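Local coordinates for protein serine racemase (Enterococcus faecalis, PDB 4ECL) that belongs to the alanine racemase family and is the cytoplasmic domain of VanTG, pairing a TIM-barrel domain with a C-terminal beta domain, at residues V172-T175 / N176-G180; K25-S28 / P29-L33; H18-N21 / T22-A26. All blocks are in the same frame, centred on the assembly; numbering follows the deposited sequence.

Interaction 1. Residues V172-T175 / N176-G180; sequences VAFT and NKQIG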
loop_
_atom_site.group_PDB
_atom_site.type_symbol
_atom_site.label_atom_id
_atom_site.label_comp_id
_atom_site.label_asym_id
_atom_site.label_seq_id
_atom_site.Cartn_x
_atom_site.Cartn_y
_atom_site.Cartn_z
ATOM N N VAL A 172 29.286 13.399 -4.039
ATOM C CA VAL A 172 29.720 13.714 -5.388
ATOM C C VAL A 172 30.930 12.850 -5.747
ATOM O O VAL A 172 31.025 12.322 -6.856
ATOM C CB VAL A 172 30.025 15.228 -5.537
ATOM C CG1 VAL A 172 31.015 15.487 -6.661
ATOM C CG2 VAL A 172 28.720 16.021 -5.770
ATOM N N ALA A 173 31.831 12.680 -4.786
ATOM C CA ALA A 173 33.034 11.873 -4.985
ATOM C C ALA A 173 32.688 10.409 -5.282
ATOM O O ALA A 173 33.257 9.792 -6.187
ATOM C CB ALA A 173 33.925 11.967 -3.766
ATOM N N PHE A 174 31.738 9.863 -4.529
ATOM C CA PHE A 174 31.313 8.490 -4.741
ATOM C C PHE A 174 30.659 8.344 -6.107
ATOM O O PHE A 174 30.858 7.354 -6.798
ATOM C CB PHE A 174 30.344 8.047 -3.645
ATOM C CG PHE A 174 30.095 6.561 -3.617
ATOM C CD1 PHE A 174 30.920 5.725 -2.889
ATOM C CD2 PHE A 174 29.039 6.004 -4.319
ATOM C CE1 PHE A 174 30.693 4.362 -2.850
ATOM C CE2 PHE A 174 28.806 4.641 -4.285
ATOM C CZ PHE A 174 29.635 3.818 -3.550
ATOM N N THR A 175 29.881 9.343 -6.502
ATOM C CA THR A 175 29.204 9.293 -7.787
ATOM C C THR A 175 30.222 9.341 -8.926
ATOM O O THR A 175 30.094 8.642 -9.934
ATOM C CB THR A 175 28.216 10.454 -7.923
ATOM O OG1 THR A 175 27.425 10.540 -6.733
ATOM C CG2 THR A 175 27.310 10.238 -9.113
ATOM N N ASN A 176 31.240 10.170 -8.761
ATOM C CA ASN A 176 32.260 10.277 -9.782
ATOM C C ASN A 176 33.083 8.996 -9.894
ATOM O O ASN A 176 33.505 8.607 -10.990
ATOM C CB ASN A 176 33.143 11.499 -9.536
ATOM C CG ASN A 176 32.480 12.781 -9.975
ATOM O OD1 ASN A 176 31.699 12.784 -10.922
ATOM N ND2 ASN A 176 32.778 13.875 -9.285
ATOM N N LYS A 177 33.305 8.319 -8.776
ATOM C CA LYS A 177 34.058 7.075 -8.878
ATOM C C LYS A 177 33.166 5.966 -9.438
ATOM O O LYS A 177 33.659 5.064 -10.103
ATOM C CB LYS A 177 34.751 6.682 -7.565
ATOM C CG LYS A 177 33.831 6.426 -6.389
ATOM C CD LYS A 177 34.620 6.082 -5.113
ATOM C CE LYS A 177 34.777 7.295 -4.187
ATOM N NZ LYS A 177 35.042 6.904 -2.769
ATOM N N GLN A 178 31.854 6.047 -9.206
ATOM C CA GLN A 178 30.943 5.074 -9.812
ATOM C C GLN A 178 30.994 5.193 -11.323
ATOM O O GLN A 178 31.052 4.198 -12.043
ATOM C CB GLN A 178 29.500 5.275 -9.340
ATOM C CG GLN A 178 29.229 4.759 -7.948
ATOM C CD GLN A 178 27.752 4.541 -7.697
ATOM O OE1 GLN A 178 27.116 5.300 -6.972
ATOM N NE2 GLN A 178 27.200 3.491 -8.298
ATOM N N ILE A 179 30.968 6.428 -11.797
ATOM C CA ILE A 179 31.027 6.705 -13.226
ATOM C C ILE A 179 32.377 6.281 -13.815
ATOM O O ILE A 179 32.438 5.635 -14.871
ATOM C CB ILE A 179 30.753 8.188 -13.475
ATOM C CG1 ILE A 179 29.329 8.523 -12.984
ATOM C CG2 ILE A 179 30.970 8.542 -14.944
ATOM C CD1 ILE A 179 29.079 9.999 -12.812
ATOM N N GLY A 180 33.451 6.631 -13.117
ATOM C CA GLY A 180 34.788 6.251 -13.541
ATOM C C GLY A 180 34.947 4.742 -13.650
ATOM O O GLY A 180 35.502 4.232 -14.630
HETATM O O HOH W 1 26.439 7.797 -6.478
#
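Phe-174 and Gln-178 meet one helical turn apart, with the amide oxygen OE1 of Gln-178 at the edge of the phenyl ring, near its plane. OE1 of Gln-178 lies 3.2 Å from CE2 of Phe-174. The amide and ring planes are 64° apart, so the two flat groups do not stack. With chi1 of Phe-174 at -167°, CG stands opposite the backbone N, and the ring lies beside the amide of Gln-178. The polar end of Gln-178 is buried and well supplied with partners. OE1 of Gln-178 accepts from Cys-162 N and also from a water, which sits 2.6 Å from OE1 of Gln-178. NE2 donates to Thr-128 OG1 and His-160 O. The same water donates to OG1 of Thr-175 at 2.9 Å, and so bridges the two side chains. OG1 of Thr-175 is also hydrogen-bonded to Asp-171 O, one turn back.

Four backbone amides bond to carbonyls one turn back: Asn-176 N, Lys-177 N, Gln-178 N and Ile-179 N donate to the carbonyls of Val-172, Ala-173, Phe-174 and Thr-175. Asn-176 lies alongside Val-172, and its ND2 is 3.5 Å from CG1 of Val-172. Near Thr-175, CG1 of Ile-179 passes 3.1 Å from Thr-175 O.

The ring of Phe-174 also stacks with Tyr-265 of the second subunit. Val-172 and Thr-175 touch Tyr-210, and Ile-179 touches Leu-213. Residues 172-180 all lie on helix 169-191, which links the parallel strands 152-158 and 198-200 in a beta-alpha-beta unit.

Interaction 2. Residues K25-S28 / P29-L33; sequences KAMS and PKCEL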
loop_
_atom_site.group_PDB
_atom_site.type_symbol
_atom_site.label_atom_id
_atom_site.label_comp_id
_atom_site.label_asym_id
_atom_site.label_seq_id
_atom_site.Cartn_x
_atom_site.Cartn_y
_atom_site.Cartn_z
ATOM N N LYS A 25 14.092 17.545 -23.908
ATOM C CA LYS A 25 14.816 18.757 -24.276
ATOM C C LYS A 25 16.165 18.845 -23.585
ATOM O O LYS A 25 17.129 19.343 -24.155
ATOM C CB LYS A 25 14.001 20.001 -23.916
ATOM C CG LYS A 25 13.102 20.523 -25.021
ATOM C CD LYS A 25 12.465 21.837 -24.598
ATOM C CE LYS A 25 13.508 22.773 -23.996
ATOM N NZ LYS A 25 12.905 24.052 -23.527
ATOM N N ALA A 26 16.230 18.376 -22.349
ATOM C CA ALA A 26 17.477 18.413 -21.603
ATOM C C ALA A 26 18.420 17.274 -22.010
ATOM O O ALA A 26 19.557 17.202 -21.541
ATOM C CB ALA A 26 17.202 18.381 -20.109
HETATM N N MSE A 27 17.951 16.399 -22.894
HETATM C CA MSE A 27 18.726 15.227 -23.309
HETATM C C MSE A 27 19.473 15.457 -24.611
HETATM O O MSE A 27 19.070 16.286 -25.409
HETATM C CB MSE A 27 17.804 14.032 -23.528
HETATM C CG MSE A 27 17.190 13.495 -22.304
HETATM SE SE MSE A 27 16.228 11.844 -22.703
HETATM C CE MSE A 27 15.185 11.873 -21.073
ATOM N N SER A 28 20.545 14.694 -24.832
ATOM C CA SER A 28 21.194 14.655 -26.135
ATOM C C SER A 28 20.215 14.119 -27.160
ATOM O O SER A 28 19.368 13.292 -26.832
ATOM C CB SER A 28 22.434 13.761 -26.100
ATOM O OG SER A 28 23.488 14.422 -25.432
ATOM N N PRO A 29 20.336 14.580 -28.410
ATOM C CA PRO A 29 19.383 14.208 -29.459
ATOM C C PRO A 29 19.196 12.701 -29.596
ATOM O O PRO A 29 18.072 12.246 -29.808
ATOM C CB PRO A 29 20.017 14.787 -30.736
ATOM C CG PRO A 29 21.448 15.091 -30.373
ATOM C CD PRO A 29 21.399 15.460 -28.924
ATOM N N LYS A 30 20.279 11.943 -29.456
ATOM C CA LYS A 30 20.239 10.501 -29.683
ATOM C C LYS A 30 19.955 9.709 -28.404
ATOM O O LYS A 30 19.769 8.495 -28.446
ATOM C CB LYS A 30 21.544 10.030 -30.326
ATOM C CG LYS A 30 21.449 8.688 -31.034
ATOM C CD LYS A 30 22.635 8.488 -31.955
ATOM C CE LYS A 30 23.948 8.638 -31.204
ATOM N NZ LYS A 30 24.189 7.509 -30.265
ATOM N N CYS A 31 19.916 10.404 -27.273
ATOM C CA CYS A 31 19.589 9.784 -26.005
ATOM C C CYS A 31 18.075 9.643 -25.868
ATOM O O CYS A 31 17.314 10.596 -26.088
ATOM C CB CYS A 31 20.161 10.599 -24.844
ATOM S SG CYS A 31 19.871 9.855 -23.219
ATOM N N GLU A 32 17.642 8.446 -25.504
ATOM C CA GLU A 32 16.220 8.135 -25.451
ATOM C C GLU A 32 15.667 8.126 -24.021
ATOM O O GLU A 32 16.326 7.685 -23.074
ATOM C CB GLU A 32 15.959 6.794 -26.139
ATOM C CG GLU A 32 14.536 6.610 -26.598
ATOM C CD GLU A 32 14.287 5.233 -27.177
ATOM O OE1 GLU A 32 15.259 4.604 -27.659
ATOM O OE2 GLU A 32 13.121 4.777 -27.138
ATOM N N LEU A 33 14.452 8.633 -23.872
ATOM C CA LEU A 33 13.781 8.616 -22.585
ATOM C C LEU A 33 13.295 7.198 -22.280
ATOM O O LEU A 33 12.525 6.617 -23.050
ATOM C CB LEU A 33 12.617 9.628 -22.589
ATOM C CG LEU A 33 11.968 9.946 -21.244
ATOM C CD1 LEU A 33 11.309 11.334 -21.266
ATOM C CD2 LEU A 33 10.941 8.872 -20.861
#
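Met-27, a selenomethionine, reaches across to Cys-31 and Leu-33 where the chain turns from helix 13-25 into strand 32-36. The turn is a type I beta turn from Ser-28 to Cys-31, in the alpha-to-beta connection that leads into this strand of the TIM barrel. Just ahead of Met-27, Ala-26 rests on Leu-237 and Leu-239.

Met-27 carries most of the side-chain contact. Its CG stands opposite the carbonyl carbon, with chi1 at -69°, and the chain runs extended from there. This carries SE alongside the start of the strand. SE of Met-27 is 3.8 Å from Cys-31 O and 4.2 Å from SG of Cys-31. The methyl CE of Met-27 goes further and meets CB of Leu-33 at 3.7 Å. The side chains of Met-27 and Leu-33 cross at about a right angle, and CE also touches CG and CD1 of Leu-33. Met-27 and Cys-31 both touch Ile-218 of the adjacent strand 217-220, while Leu-33 touches Val-220 there.

Ser-28 opens the turn. Ser-28 O accepts from Cys-31 N at 3.0 Å, the bond that closes the turn. The donor lies well above the carbonyl plane, 60° out of it, rather than on a lone pair. The hydroxyl OG is hydrogen-bonded to Glu-214 OE1, so the polar end of Ser-28 is tied to a residue beyond the turn. Pro-29 follows directly in the second position of the turn, where its ring holds phi near the value this position needs. Where the turn closes, CB of Cys-31 also comes up to the same carbonyl oxygen, 3.4 Å from Ser-28 O.

Interaction 3. Residues H18-N21 / T22-A26; sequences HNVN and TLQKA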
loop_
_atom_site.group_PDB
_atom_site.type_symbol
_atom_site.label_atom_id
_atom_site.label_comp_id
_atom_site.label_asym_id
_atom_site.label_seq_id
_atom_site.Cartn_x
_atom_site.Cartn_y
_atom_site.Cartn_z
ATOM N N HIS A 18 3.835 17.447 -20.819
ATOM C CA HIS A 18 4.751 18.569 -20.645
ATOM C C HIS A 18 6.066 18.065 -20.083
ATOM O O HIS A 18 7.139 18.474 -20.526
ATOM C CB HIS A 18 4.167 19.639 -19.716
ATOM C CG HIS A 18 5.176 20.646 -19.253
ATOM N ND1 HIS A 18 5.418 21.824 -19.930
ATOM C CD2 HIS A 18 6.016 20.645 -18.189
ATOM C CE1 HIS A 18 6.361 22.504 -19.302
ATOM N NE2 HIS A 18 6.738 21.816 -18.241
ATOM N N ASN A 19 5.985 17.171 -19.103
ATOM C CA ASN A 19 7.201 16.616 -18.510
ATOM C C ASN A 19 8.055 15.849 -19.509
ATOM O O ASN A 19 9.276 16.028 -19.552
ATOM C CB ASN A 19 6.868 15.744 -17.291
ATOM C CG ASN A 19 6.248 16.549 -16.170
ATOM O OD1 ASN A 19 6.381 17.778 -16.134
ATOM N ND2 ASN A 19 5.564 15.870 -15.247
ATOM N N VAL A 20 7.412 15.003 -20.312
ATOM C CA VAL A 20 8.120 14.230 -21.330
ATOM C C VAL A 20 8.894 15.139 -22.281
ATOM O O VAL A 20 10.069 14.895 -22.582
ATOM C CB VAL A 20 7.162 13.326 -22.121
ATOM C CG1 VAL A 20 7.794 12.877 -23.422
ATOM C CG2 VAL A 20 6.759 12.111 -21.277
ATOM N N ASN A 21 8.243 16.201 -22.738
ATOM C CA ASN A 21 8.904 17.178 -23.594
ATOM C C ASN A 21 10.035 17.922 -22.896
ATOM O O ASN A 21 11.101 18.126 -23.483
ATOM C CB ASN A 21 7.902 18.186 -24.169
ATOM C CG ASN A 21 7.000 17.577 -25.231
ATOM O OD1 ASN A 21 7.448 16.807 -26.082
ATOM N ND2 ASN A 21 5.719 17.921 -25.184
ATOM N N THR A 22 9.803 18.333 -21.653
ATOM C CA THR A 22 10.804 19.091 -20.909
ATOM C C THR A 22 12.049 18.247 -20.692
ATOM O O THR A 22 13.183 18.729 -20.800
ATOM C CB THR A 22 10.276 19.554 -19.545
ATOM O OG1 THR A 22 9.182 20.460 -19.739
ATOM C CG2 THR A 22 11.371 20.257 -18.755
ATOM N N LEU A 23 11.826 16.976 -20.397
ATOM C CA LEU A 23 12.914 16.061 -20.129
ATOM C C LEU A 23 13.704 15.747 -21.400
ATOM O O LEU A 23 14.932 15.771 -21.392
ATOM C CB LEU A 23 12.367 14.780 -19.478
ATOM C CG LEU A 23 11.868 14.958 -18.037
ATOM C CD1 LEU A 23 11.107 13.735 -17.554
ATOM C CD2 LEU A 23 13.013 15.296 -17.078
ATOM N N GLN A 24 13.003 15.463 -22.495
ATOM C CA GLN A 24 13.677 15.155 -23.752
ATOM C C GLN A 24 14.547 16.329 -24.200
ATOM O O GLN A 24 15.604 16.135 -24.783
ATOM C CB GLN A 24 12.667 14.807 -24.847
ATOM C CG GLN A 24 12.014 13.450 -24.666
ATOM C CD GLN A 24 10.819 13.232 -25.586
ATOM O OE1 GLN A 24 10.175 14.188 -26.039
ATOM N NE2 GLN A 24 10.512 11.963 -25.859
ATOM N N LYS A 25 14.092 17.545 -23.908
ATOM C CA LYS A 25 14.816 18.757 -24.276
ATOM C C LYS A 25 16.165 18.845 -23.585
ATOM O O LYS A 25 17.129 19.343 -24.155
ATOM C CB LYS A 25 14.001 20.001 -23.916
ATOM C CG LYS A 25 13.102 20.523 -25.021
ATOM C CD LYS A 25 12.465 21.837 -24.598
ATOM C CE LYS A 25 13.508 22.773 -23.996
ATOM N NZ LYS A 25 12.905 24.052 -23.527
ATOM N N ALA A 26 16.230 18.376 -22.349
ATOM C CA ALA A 26 17.477 18.413 -21.603
ATOM C C ALA A 26 18.420 17.274 -22.010
ATOM O O ALA A 26 19.557 17.202 -21.541
ATOM C CB ALA A 26 17.202 18.381 -20.109
#
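From His-18 to Lys-25 the backbone is regular alpha-helix, with Thr-22 N, Leu-23 N, Gln-24 N and Lys-25 N donating to the carbonyls of His-18, Asn-19, Val-20 and Asn-21. His-18 O takes a second bond, from OG1 of Thr-22 at 3.0 Å. This hydroxyl stands above the carbonyl plane, 42° out of it. Thr-22 has chi1 at -64°, which sets OG1 beside its own backbone N and turned back toward the preceding turn. OG1 of Thr-22 lies over one face of the His-18 ring, offset toward the rim and 3.2 Å from NE2 of His-18. That nitrogen is hydrogen-bonded to Asp-240 O. The hydroxyl donates to His-18 O, and Asp-240 O is at most a weak second acceptor sharing it.

Val-20 and Gln-24 lie side by side, pointing the same way. CG1 of Val-20 touches CD of Gln-24 at 3.7 Å. CG of Leu-23 lies 3.2 Å from Asn-19 O. OD1 of Asn-19 accepts from Arg-242 N, and its ND2 donates to Leu-224 O. Thr-22 thus makes the hydroxyl-to-carbonyl bond, one turn back, common for threonine in helices. The helix belongs to the TIM-barrel domain, and His-18 and Asn-19 tie it to the 240-242 loop.

Interactions 2 and 3 are neighbours in sequence and space, sharing Lys-25 and Ala-26, with centres about 9 Å apart. They join through CD1 of Leu-33, which packs on Leu-23 and Gln-24, so the helix end and the following strand pack together through carbon contacts. Interaction 1 stands apart, its centre about 22 Å from that of interaction 2 and 26 Å from that of interaction 3. Interactions 1 and 3 are partly buried helix turns in which some polar side chains (Gln-178, His-18, Asn-19) bond to loops. Interaction 2 is a surface turn with one cross-segment hydrogen bond and mainly apolar side-chain contact. Among the three, interaction 1 alone meets the second subunit.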